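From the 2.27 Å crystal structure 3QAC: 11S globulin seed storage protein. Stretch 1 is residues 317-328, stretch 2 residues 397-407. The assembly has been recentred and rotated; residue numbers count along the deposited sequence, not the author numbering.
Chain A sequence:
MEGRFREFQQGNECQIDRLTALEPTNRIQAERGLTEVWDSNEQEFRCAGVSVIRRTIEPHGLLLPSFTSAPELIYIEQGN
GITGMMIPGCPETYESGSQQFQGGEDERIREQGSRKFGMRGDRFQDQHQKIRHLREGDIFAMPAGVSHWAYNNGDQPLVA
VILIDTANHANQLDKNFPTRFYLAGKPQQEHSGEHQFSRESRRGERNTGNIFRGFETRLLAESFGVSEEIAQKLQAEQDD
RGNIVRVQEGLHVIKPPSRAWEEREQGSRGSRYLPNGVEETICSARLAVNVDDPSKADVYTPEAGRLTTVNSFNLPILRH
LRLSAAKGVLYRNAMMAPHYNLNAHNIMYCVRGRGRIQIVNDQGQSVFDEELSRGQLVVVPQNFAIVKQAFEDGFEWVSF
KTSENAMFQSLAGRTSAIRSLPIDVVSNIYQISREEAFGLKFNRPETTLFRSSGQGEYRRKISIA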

# COMPACT_ATOMS: atom_id res chain seq x y z
N ILE A 317 -8.36 -14.16 -8.68
CA ILE A 317 -7.01 -14.01 -8.16
C ILE A 317 -6.55 -12.54 -8.31
O ILE A 317 -5.77 -12.04 -7.50
CB ILE A 317 -6.03 -14.99 -8.85
CG1 ILE A 317 -4.67 -14.99 -8.17
CG2 ILE A 317 -5.87 -14.66 -10.32
CD1 ILE A 317 -4.71 -15.27 -6.70
N LEU A 318 -7.07 -11.84 -9.31
CA LEU A 318 -6.65 -10.46 -9.52
C LEU A 318 -7.02 -9.60 -8.33
O LEU A 318 -6.56 -8.46 -8.22
CB LEU A 318 -7.26 -9.89 -10.79
CG LEU A 318 -6.80 -10.63 -12.04
CD1 LEU A 318 -7.42 -10.02 -13.29
CD2 LEU A 318 -5.29 -10.61 -12.09
N ARG A 319 -7.87 -10.12 -7.46
CA ARG A 319 -8.18 -9.42 -6.22
C ARG A 319 -6.88 -9.34 -5.43
O ARG A 319 -6.60 -8.36 -4.75
CB ARG A 319 -9.26 -10.17 -5.43
CG ARG A 319 -10.11 -9.32 -4.48
CD ARG A 319 -11.62 -9.51 -4.74
NE ARG A 319 -11.91 -10.87 -5.22
CZ ARG A 319 -12.93 -11.21 -6.01
NH1 ARG A 319 -13.07 -12.47 -6.39
NH2 ARG A 319 -13.81 -10.30 -6.43
N HIS A 320 -6.06 -10.38 -5.54
CA HIS A 320 -4.80 -10.39 -4.81
C HIS A 320 -3.68 -9.61 -5.49
O HIS A 320 -2.94 -8.88 -4.84
CB HIS A 320 -4.36 -11.82 -4.47
CG HIS A 320 -4.87 -12.29 -3.14
ND1 HIS A 320 -4.24 -11.97 -1.96
CD2 HIS A 320 -5.96 -13.02 -2.82
CE1 HIS A 320 -4.92 -12.50 -0.95
NE2 HIS A 320 -5.96 -13.15 -1.45
N LEU A 321 -3.57 -9.75 -6.81
CA LEU A 321 -2.54 -9.05 -7.54
C LEU A 321 -2.82 -7.56 -7.68
O LEU A 321 -1.90 -6.78 -7.85
CB LEU A 321 -2.35 -9.65 -8.93
CG LEU A 321 -2.12 -11.15 -9.01
CD1 LEU A 321 -1.12 -11.38 -10.12
CD2 LEU A 321 -1.63 -11.71 -7.69
N ARG A 322 -4.09 -7.16 -7.60
CA ARG A 322 -4.47 -5.78 -7.85
C ARG A 322 -3.98 -5.34 -9.23
O ARG A 322 -3.47 -4.23 -9.42
CB ARG A 322 -3.92 -4.87 -6.75
CG ARG A 322 -4.44 -5.20 -5.34
CD ARG A 322 -3.70 -4.37 -4.28
NE ARG A 322 -3.94 -4.85 -2.92
CZ ARG A 322 -3.31 -4.39 -1.83
NH1 ARG A 322 -2.40 -3.42 -1.95
NH2 ARG A 322 -3.59 -4.88 -0.63
N LEU A 323 -4.13 -6.22 -10.20
CA LEU A 323 -3.93 -5.82 -11.58
C LEU A 323 -5.19 -6.18 -12.33
O LEU A 323 -6.01 -7.01 -11.87
CB LEU A 323 -2.73 -6.54 -12.18
CG LEU A 323 -1.44 -6.25 -11.40
CD1 LEU A 323 -0.37 -7.24 -11.73
CD2 LEU A 323 -0.96 -4.83 -11.65
N SER A 324 -5.34 -5.55 -13.49
CA SER A 324 -6.36 -5.95 -14.42
C SER A 324 -5.79 -5.86 -15.82
O SER A 324 -4.63 -5.52 -16.01
CB SER A 324 -7.63 -5.11 -14.25
OG SER A 324 -7.32 -3.79 -13.87
N ALA A 325 -6.61 -6.19 -16.81
CA ALA A 325 -6.15 -6.27 -18.18
C ALA A 325 -7.35 -6.07 -19.08
O ALA A 325 -8.50 -6.19 -18.65
CB ALA A 325 -5.52 -7.62 -18.44
N ALA A 326 -7.08 -5.71 -20.33
CA ALA A 326 -8.11 -5.72 -21.36
C ALA A 326 -7.49 -6.06 -22.69
O ALA A 326 -6.30 -5.81 -22.93
CB ALA A 326 -8.81 -4.39 -21.42
N LYS A 327 -8.29 -6.63 -23.56
CA LYS A 327 -7.90 -6.77 -24.95
C LYS A 327 -8.88 -5.99 -25.80
O LYS A 327 -10.09 -6.00 -25.54
CB LYS A 327 -7.85 -8.22 -25.39
CG LYS A 327 -7.73 -8.34 -26.89
CD LYS A 327 -6.72 -9.38 -27.30
CE LYS A 327 -6.74 -9.54 -28.82
NZ LYS A 327 -6.11 -10.80 -29.27
N GLY A 328 -8.35 -5.28 -26.78
CA GLY A 328 -9.19 -4.51 -27.67
C GLY A 328 -8.96 -4.91 -29.10
O GLY A 328 -7.83 -5.17 -29.52
N TRP A 397 -4.88 -4.61 -29.41
CA TRP A 397 -3.94 -4.37 -28.35
C TRP A 397 -4.33 -5.12 -27.09
O TRP A 397 -5.50 -5.42 -26.87
CB TRP A 397 -3.93 -2.89 -28.04
CG TRP A 397 -5.17 -2.41 -27.33
CD1 TRP A 397 -5.32 -2.26 -25.98
CD2 TRP A 397 -6.40 -1.99 -27.92
NE1 TRP A 397 -6.57 -1.78 -25.70
CE2 TRP A 397 -7.26 -1.60 -26.87
CE3 TRP A 397 -6.87 -1.91 -29.23
CZ2 TRP A 397 -8.55 -1.14 -27.09
CZ3 TRP A 397 -8.16 -1.44 -29.46
CH2 TRP A 397 -8.98 -1.07 -28.39
N VAL A 398 -3.34 -5.44 -26.27
CA VAL A 398 -3.61 -5.82 -24.91
C VAL A 398 -3.12 -4.70 -24.00
O VAL A 398 -2.03 -4.14 -24.18
CB VAL A 398 -2.97 -7.17 -24.54
CG1 VAL A 398 -3.11 -7.42 -23.05
CG2 VAL A 398 -3.62 -8.30 -25.33
N SER A 399 -3.97 -4.36 -23.03
CA SER A 399 -3.66 -3.36 -22.03
C SER A 399 -3.45 -4.04 -20.68
O SER A 399 -4.35 -4.67 -20.14
CB SER A 399 -4.80 -2.35 -21.92
OG SER A 399 -4.84 -1.50 -23.05
N PHE A 400 -2.24 -3.91 -20.15
CA PHE A 400 -1.98 -4.41 -18.81
C PHE A 400 -2.24 -3.21 -17.91
O PHE A 400 -1.82 -2.10 -18.22
CB PHE A 400 -0.54 -4.92 -18.72
CG PHE A 400 -0.22 -6.01 -19.72
CD1 PHE A 400 0.23 -5.69 -20.99
CD2 PHE A 400 -0.39 -7.35 -19.38
CE1 PHE A 400 0.50 -6.70 -21.90
CE2 PHE A 400 -0.11 -8.35 -20.29
CZ PHE A 400 0.33 -8.04 -21.54
N LYS A 401 -3.00 -3.40 -16.84
CA LYS A 401 -3.40 -2.26 -16.04
C LYS A 401 -2.91 -2.41 -14.62
O LYS A 401 -3.09 -3.46 -13.99
CB LYS A 401 -4.92 -2.10 -16.05
CG LYS A 401 -5.47 -1.51 -17.34
CD LYS A 401 -6.88 -2.00 -17.64
CE LYS A 401 -7.66 -1.02 -18.53
NZ LYS A 401 -7.43 -1.16 -19.99
N THR A 402 -2.28 -1.36 -14.12
CA THR A 402 -1.59 -1.41 -12.83
C THR A 402 -2.51 -1.25 -11.63
O THR A 402 -2.09 -0.70 -10.63
CB THR A 402 -0.51 -0.33 -12.74
OG1 THR A 402 -1.14 0.95 -12.77
CG2 THR A 402 0.46 -0.43 -13.91
N SER A 403 -3.76 -1.68 -11.73
CA SER A 403 -4.58 -1.79 -10.52
C SER A 403 -5.72 -2.75 -10.69
O SER A 403 -5.98 -3.24 -11.78
CB SER A 403 -5.12 -0.45 -10.07
OG SER A 403 -6.27 -0.09 -10.81
N GLU A 404 -6.40 -2.99 -9.58
CA GLU A 404 -7.53 -3.90 -9.55
C GLU A 404 -8.69 -3.25 -10.30
O GLU A 404 -8.93 -2.06 -10.17
CB GLU A 404 -7.90 -4.19 -8.09
CG GLU A 404 -9.23 -4.89 -7.94
CD GLU A 404 -9.38 -5.59 -6.61
OE1 GLU A 404 -8.77 -5.11 -5.62
OE2 GLU A 404 -10.09 -6.63 -6.56
N ASN A 405 -9.39 -4.03 -11.11
CA ASN A 405 -10.58 -3.52 -11.78
C ASN A 405 -10.37 -2.08 -12.21
O ASN A 405 -11.12 -1.19 -11.82
CB ASN A 405 -11.79 -3.53 -10.85
CG ASN A 405 -11.86 -4.78 -10.00
OD1 ASN A 405 -11.97 -4.68 -8.78
ND2 ASN A 405 -11.81 -5.94 -10.63
N ALA A 406 -9.31 -1.85 -12.98
CA ALA A 406 -9.10 -0.55 -13.59
C ALA A 406 -10.37 -0.20 -14.35
O ALA A 406 -10.98 -1.04 -15.00
CB ALA A 406 -7.89 -0.58 -14.53
N MET A 407 -10.77 1.05 -14.24
CA MET A 407 -11.99 1.52 -14.86
C MET A 407 -11.56 2.66 -15.73
O MET A 407 -10.70 3.43 -15.34
CB MET A 407 -12.89 2.09 -13.78
CG MET A 407 -14.34 2.05 -14.10
SD MET A 407 -15.10 0.76 -13.09
CE MET A 407 -15.43 -0.51 -14.33

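The contact is organised by an antiparallel pairing of two strands, 324-328 and 397-401, whose axes approach to 4.6 Å with their N-to-C directions 167° apart. Six backbone hydrogen bonds fix the register, in three reciprocal pairs. Ser324 N donates to Lys401 O at 3.1 Å (angle at hydrogen 166°), and Lys401 N returns a bond to Ser324 O at 2.8 Å (150°). Two residues further along, Ala326 N reaches Ser399 O at 2.9 Å (153°) and Ser399 N reaches Ala326 O at 2.7 Å (172°). The last pair joins Gly328 N to Trp397 O at 2.9 Å (170°) and Trp397 N to Gly328 O at 3.0 Å (157°). The CA-CA separations follow the alternation expected of such a ladder: 5.0 to 5.3 Å at these hydrogen-bonded pairs, but 4.6 Å for Ala325 with Phe400 and 4.4 Å for Lys327 with Val398.

Between the conventional bonds, CA-H...O contacts use the same carbonyls. Ala325 CA lies 3.1 Å from Ser399 O, Val398 CA 3.3 Å from Ala326 O, and Lys327 CA 3.4 Å from Trp397 O, with angles at hydrogen of 136° to 139°. These angles are more bent than those of the N-H bonds, so the contacts are best read as supplements to the ladder.

Side-chain hydrogen bonding across the contact centres on Ser324, which has the largest covered area of any residue here, 87 Å². Its OG accepts from Ala406 N at 2.9 Å (166°) and donates to Ser403 O at 2.5 Å. One hydroxyl thus ties the beginning of its strand to the loop that follows the partner strand. Distance alone would mislead nearby: Ser324 N is 2.9 Å from Ser403 O, yet the angle is too poor for a hydrogen bond.

The Trp397 ring takes part in a CH-pi interaction. Gly328 CA sits 3.4 Å from the centroid of the six-membered ring and only 8° off its normal, placing it squarely over the face. Glycine makes this fit possible, since an ideal CB built at this position would fall 2.0 Å from Trp397 CZ2. The indole, with chi1 in the p well, lies over the backbone of its own pairing partner.

Van der Waals contacts between side chains and the other stretch are few. Among the side chains on the Lys327 and Val398 face, Lys327 CD meets Val398 CG2 at 3.8 Å, carbon against carbon. On the other face, a methyl approaches a polar atom, with Ala326 CB 3.8 Å from Lys401 NZ. Before the strand, Leu323 CB points away overall, but the end of the side chain comes nearer, bringing the methyl CD2 to 3.4 Å from the carbonyl oxygen Lys401 O and 3.7 Å from Thr402 CA.

Glu404 extends the contact to the helix. Its OE2 is 3.4 Å from both CA and CG of Arg319, a contact with carbon atoms rather than with the guanidinium. Arg322, which leaves the helix with phi of 56°, brings its CB to 4.3 Å from Glu404 CB.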